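Local coordinates for protein sgbp-b (Bacteroides uniformis, PDB 7K44) that probably binds xyloglucan at the bacterial cell surface, as a glycan-binding product of a polysaccharide utilization locus in a gut commensal, at residues P30-T35 against V108-A113; I34-T39 against R50-N55. One frame throughout, in Å; residues are numbered along the deposited sequence.

In the fold
Both interactions belong to the beta sandwich at the N-terminal end of the chain and start from strand 33-39, sharing I34 and T35. Interaction 2 pairs this strand with its hairpin partner, strand 48-54, within one sheet; interaction 1 carries its beginning across to the other sheet, at the turn after strand 103-110. Their centres are about 11 Å apart, and two bonds stitch them together: N55 ND2 to A31 O at 3.1 Å and G54 N to Y33 O at 3.1 Å. The calcium site, with N213, D215 and D378 among its residues, belongs to the xyloglucan-binding domain farther along the chain, so neither contact forms part of it.

Interaction 1 (P30-T35 against V108-A113); sequences PAPYIT and VECYTA
A31 and A113 mark the nearest approach of the two backbones, their CA atoms 5.9 Å apart, and the segments meet by packing alone, without backbone pairing. This is an end of a two-sheet beta sandwich whose strand order is consistent with an immunoglobulin-like fold, as in the IPT/TIG domain that follows: 30-35 leads into an edge strand of one sheet, while 108-113 finishes strand 103-110 of the other and makes the tight turn into strand 114-120. P32 is the wedge between them. Its ring lies at the mouth of the turn, with CG 3.5 Å from A113 O, the carbonyl oxygen that already accepts C110 N at 2.9 Å and so closes the turn. CB and CG of the same ring rest on the sulfur of C110, at 4.0 Å from P32 CG to C110 SG. That sulfur lies beside its own backbone N (chi1 -62°), which turns it inward to the proline. A rigid ring suits this place, since it sets carbon against the turn and has no backbone N-H needing a partner. F56 and A115 also touch this buried ring. Nearer P30, the first modelled residue, the packing thins and becomes more exposed. T112 lays its methyl CG2 against A31 CA at 4.1 Å, while the small side chains of A31 and A113 let the lead-in and the turn come close, CB to CB at 4.4 Å. On the inner side, I51, from I34's own sheet, packs on V108 of the facing sheet. I34 stretches its long branch across to the same valine, I34 CD1 lying 4.2 Å from V108 CG2.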
loop_
_atom_site.group_PDB
_atom_site.type_symbol
_atom_site.label_atom_id
_atom_site.label_comp_id
_atom_site.label_asym_id
_atom_site.label_seq_id
_atom_site.Cartn_x
_atom_site.Cartn_y
_atom_site.Cartn_z
ATOM N N PRO A 30 8.781 6.794 37.131
ATOM C CA PRO A 30 8.818 6.166 35.807
ATOM C C PRO A 30 10.191 6.309 35.156
ATOM O O PRO A 30 10.921 7.246 35.469
ATOM C CB PRO A 30 7.768 6.953 35.015
ATOM C CG PRO A 30 6.844 7.502 36.054
ATOM C CD PRO A 30 7.711 7.802 37.238
ATOM N N ALA A 31 10.527 5.386 34.255
ATOM C CA ALA A 31 11.849 5.303 33.657
ATOM C C ALA A 31 11.886 6.041 32.323
ATOM O O ALA A 31 10.870 6.132 31.628
ATOM C CB ALA A 31 12.220 3.836 33.421
ATOM N N PRO A 32 13.046 6.565 31.931
ATOM C CA PRO A 32 13.121 7.306 30.668
ATOM C C PRO A 32 12.986 6.388 29.466
ATOM O O PRO A 32 13.302 5.198 29.517
ATOM C CB PRO A 32 14.515 7.936 30.717
ATOM C CG PRO A 32 15.312 6.991 31.549
ATOM C CD PRO A 32 14.357 6.484 32.598
ATOM N N TYR A 33 12.498 6.962 28.369
ATOM C CA TYR A 33 12.433 6.265 27.098
ATOM C C TYR A 33 12.672 7.260 25.973
ATOM O O TYR A 33 12.469 8.466 26.129
ATOM C CB TYR A 33 11.102 5.522 26.915
ATOM C CG TYR A 33 9.885 6.421 26.856
ATOM C CD1 TYR A 33 9.282 6.885 28.022
ATOM C CD2 TYR A 33 9.334 6.792 25.638
ATOM C CE1 TYR A 33 8.167 7.698 27.971
ATOM C CE2 TYR A 33 8.215 7.602 25.576
ATOM C CZ TYR A 33 7.640 8.055 26.744
ATOM O OH TYR A 33 6.527 8.865 26.684
ATOM N N ILE A 34 13.119 6.741 24.836
ATOM C CA ILE A 34 13.367 7.540 23.642
ATOM C C ILE A 34 12.466 7.017 22.536
ATOM O O ILE A 34 12.518 5.830 22.194
ATOM C CB ILE A 34 14.843 7.498 23.215
ATOM C CG1 ILE A 34 15.740 8.090 24.303
ATOM C CG2 ILE A 34 15.026 8.250 21.908
ATOM C CD1 ILE A 34 17.222 7.920 24.029
ATOM N N THR A 35 11.633 7.896 21.987
ATOM C CA THR A 35 10.760 7.556 20.873
ATOM C C THR A 35 11.472 7.748 19.544
ATOM O O THR A 35 11.384 6.901 18.649
ATOM C CB THR A 35 9.521 8.450 20.917
ATOM O OG1 THR A 35 8.831 8.247 22.155
ATOM C CG2 THR A 35 8.598 8.147 19.746
ATOM N N VAL A 108 20.587 8.542 27.152
ATOM C CA VAL A 108 20.203 9.456 28.223
ATOM C C VAL A 108 20.254 8.660 29.521
ATOM O O VAL A 108 19.439 7.754 29.737
ATOM C CB VAL A 108 18.807 10.047 28.007
ATOM C CG1 VAL A 108 18.431 10.954 29.178
ATOM C CG2 VAL A 108 18.740 10.798 26.691
ATOM N N GLU A 109 21.204 8.998 30.385
ATOM C CA GLU A 109 21.395 8.328 31.665
ATOM C C GLU A 109 20.760 9.197 32.746
ATOM O O GLU A 109 21.222 10.315 33.002
ATOM C CB GLU A 109 22.890 8.135 31.908
ATOM C CG GLU A 109 23.251 7.356 33.158
ATOM C CD GLU A 109 24.752 7.318 33.399
ATOM O OE1 GLU A 109 25.487 6.817 32.522
ATOM O OE2 GLU A 109 25.198 7.796 34.463
ATOM N N CYS A 110 19.697 8.691 33.371
ATOM C CA CYS A 110 18.985 9.380 34.440
ATOM C C CYS A 110 19.203 8.640 35.758
ATOM O O CYS A 110 19.807 7.565 35.803
ATOM C CB CYS A 110 17.490 9.455 34.128
ATOM S SG CYS A 110 17.054 10.387 32.642
ATOM N N TYR A 111 18.678 9.226 36.837
ATOM C CA TYR A 111 18.810 8.621 38.161
ATOM C C TYR A 111 18.128 7.259 38.214
ATOM O O TYR A 111 18.717 6.272 38.671
ATOM C CB TYR A 111 18.213 9.559 39.210
ATOM C CG TYR A 111 18.474 9.140 40.639
ATOM C CD1 TYR A 111 19.687 9.425 41.254
ATOM C CD2 TYR A 111 17.505 8.467 41.376
ATOM C CE1 TYR A 111 19.933 9.049 42.558
ATOM C CE2 TYR A 111 17.743 8.086 42.685
ATOM C CZ TYR A 111 18.960 8.380 43.269
ATOM O OH TYR A 111 19.208 8.006 44.571
ATOM N N THR A 112 16.878 7.190 37.752
ATOM C CA THR A 112 16.131 5.937 37.769
ATOM C C THR A 112 16.824 4.877 36.919
ATOM O O THR A 112 17.224 3.820 37.420
ATOM C CB THR A 112 14.703 6.187 37.269
ATOM O OG1 THR A 112 14.033 7.090 38.159
ATOM C CG2 THR A 112 13.917 4.886 37.183
ATOM N N ALA A 113 16.987 5.154 35.630
ATOM C CA ALA A 113 17.552 4.199 34.689
ATOM C C ALA A 113 18.093 4.973 33.491
ATOM O O ALA A 113 18.160 6.206 33.506
ATOM C CB ALA A 113 16.502 3.163 34.279
#

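Interaction 2 (I34-T39 against R50-N55); sequences ITRVAT and RIVGGN
T35 and R36 both donate their backbone N-H to V52 O, at 2.6 Å from T35 N and 3.1 Å from R36 N, the two donors lying in the plane of that carbonyl. V52 N returns a bond to R36 O (2.8 Å), with a C=O...N angle of 164°. From CB, the R36 side chain leaves on the face it shares with V52 and A38. Its CG sits between the backbone N and the carbonyl carbon (chi1 58°), meeting V52 CB at 3.8 Å. From there the chain runs extended alongside the valine: NE passes V52 CG1, and CZ brings one face of the guanidinium over V52 CG2, 4.1 Å from that methyl. NH2 stays near both valine methyls, while NH1 has a long, weak ion pair with E171. Two residues facing one make a classic beta bulge in this antiparallel hairpin, and the register moves by one between I34 and R36. G53, paired with I34, fits because a CB there would clash with I34 CA. Were R36 an alanine, the V52 methyls would probably lose the guanidinium packed against them, and E171 a distant, weak partner. On the opposite face, turned to the other sheet, I34 and I51 pack branched side chains together, I34 CG1 meeting I51 CG2 at 3.8 Å. Beyond them, A38 and R50 bond in both directions, A38 N reaching R50 O at 2.8 Å.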
loop_
_atom_site.group_PDB
_atom_site.type_symbol
_atom_site.label_atom_id
_atom_site.label_comp_id
_atom_site.label_asym_id
_atom_site.label_seq_id
_atom_site.Cartn_x
_atom_site.Cartn_y
_atom_site.Cartn_z
ATOM N N ILE A 34 13.119 6.741 24.836
ATOM C CA ILE A 34 13.367 7.540 23.642
ATOM C C ILE A 34 12.466 7.017 22.536
ATOM O O ILE A 34 12.518 5.830 22.194
ATOM C CB ILE A 34 14.843 7.498 23.215
ATOM C CG1 ILE A 34 15.740 8.090 24.303
ATOM C CG2 ILE A 34 15.026 8.250 21.908
ATOM C CD1 ILE A 34 17.222 7.920 24.029
ATOM N N THR A 35 11.633 7.896 21.987
ATOM C CA THR A 35 10.760 7.556 20.873
ATOM C C THR A 35 11.472 7.748 19.544
ATOM O O THR A 35 11.384 6.901 18.649
ATOM C CB THR A 35 9.521 8.450 20.917
ATOM O OG1 THR A 35 8.831 8.247 22.155
ATOM C CG2 THR A 35 8.598 8.147 19.746
ATOM N N ARG A 36 12.180 8.863 19.407
ATOM C CA ARG A 36 12.839 9.205 18.159
ATOM C C ARG A 36 13.807 10.336 18.453
ATOM O O ARG A 36 13.783 10.945 19.529
ATOM C CB ARG A 36 11.840 9.650 17.093
ATOM C CG ARG A 36 10.998 10.836 17.525
ATOM C CD ARG A 36 9.951 11.232 16.477
ATOM N NE ARG A 36 9.090 12.299 16.987
ATOM C CZ ARG A 36 9.193 13.580 16.645
ATOM N NH1 ARG A 36 10.119 13.970 15.779
ATOM N NH2 ARG A 36 8.370 14.478 17.175
ATOM N N VAL A 37 14.652 10.614 17.470
ATOM C CA VAL A 37 15.572 11.739 17.506
ATOM C C VAL A 37 15.363 12.542 16.235
ATOM O O VAL A 37 15.413 11.987 15.130
ATOM C CB VAL A 37 17.030 11.266 17.616
ATOM C CG1 VAL A 37 17.968 12.460 17.566
ATOM C CG2 VAL A 37 17.218 10.495 18.903
ATOM N N ALA A 38 15.097 13.832 16.393
ATOM C CA ALA A 38 14.919 14.737 15.271
ATOM C C ALA A 38 16.255 15.390 14.955
ATOM O O ALA A 38 16.925 15.910 15.855
ATOM C CB ALA A 38 13.895 15.815 15.624
ATOM N N THR A 39 16.642 15.350 13.684
ATOM C CA THR A 39 17.872 15.989 13.237
ATOM C C THR A 39 17.891 16.029 11.719
ATOM O O THR A 39 17.158 15.291 11.049
ATOM C CB THR A 39 19.114 15.250 13.747
ATOM O OG1 THR A 39 20.265 16.077 13.541
ATOM C CG2 THR A 39 19.305 13.925 13.012
ATOM N N ARG A 50 17.276 16.795 18.553
ATOM C CA ARG A 50 16.308 16.775 19.641
ATOM C C ARG A 50 15.934 15.333 19.947
ATOM O O ARG A 50 15.387 14.637 19.087
ATOM C CB ARG A 50 15.060 17.591 19.289
ATOM C CG ARG A 50 14.170 17.852 20.498
ATOM C CD ARG A 50 12.859 18.538 20.102
ATOM N NE ARG A 50 13.065 19.897 19.615
ATOM C CZ ARG A 50 12.075 20.698 19.225
ATOM N NH1 ARG A 50 10.820 20.271 19.271
ATOM N NH2 ARG A 50 12.341 21.919 18.788
ATOM N N ILE A 51 16.209 14.899 21.173
ATOM C CA ILE A 51 15.743 13.597 21.635
ATOM C C ILE A 51 14.296 13.727 22.091
ATOM O O ILE A 51 13.981 14.560 22.948
ATOM C CB ILE A 51 16.624 13.081 22.779
ATOM C CG1 ILE A 51 18.085 13.015 22.345
ATOM C CG2 ILE A 51 16.122 11.716 23.247
ATOM C CD1 ILE A 51 19.035 12.677 23.502
ATOM N N VAL A 52 13.423 12.892 21.535
ATOM C CA VAL A 52 11.993 12.910 21.835
ATOM C C VAL A 52 11.633 11.610 22.540
ATOM O O VAL A 52 11.856 10.520 22.001
ATOM C CB VAL A 52 11.157 13.092 20.562
ATOM C CG1 VAL A 52 9.673 13.042 20.896
ATOM C CG2 VAL A 52 11.520 14.402 19.897
ATOM N N GLY A 53 11.065 11.723 23.733
ATOM C CA GLY A 53 10.705 10.541 24.488
ATOM C C GLY A 53 9.819 10.861 25.671
ATOM O O GLY A 53 8.707 11.372 25.494
ATOM N N GLY A 54 10.297 10.569 26.872
ATOM C CA GLY A 54 9.548 10.895 28.067
ATOM C C GLY A 54 10.332 10.540 29.312
ATOM O O GLY A 54 11.292 9.762 29.272
ATOM N N ASN A 55 9.906 11.147 30.421
ATOM C CA ASN A 55 10.429 10.849 31.752
ATOM C C ASN A 55 11.910 11.186 31.881
ATOM O O ASN A 55 12.666 10.481 32.551
ATOM C CB ASN A 55 10.150 9.404 32.168
ATOM C CG ASN A 55 8.679 9.074 32.146
ATOM O OD1 ASN A 55 7.845 9.885 32.555
ATOM N ND2 ASN A 55 8.346 7.883 31.666
#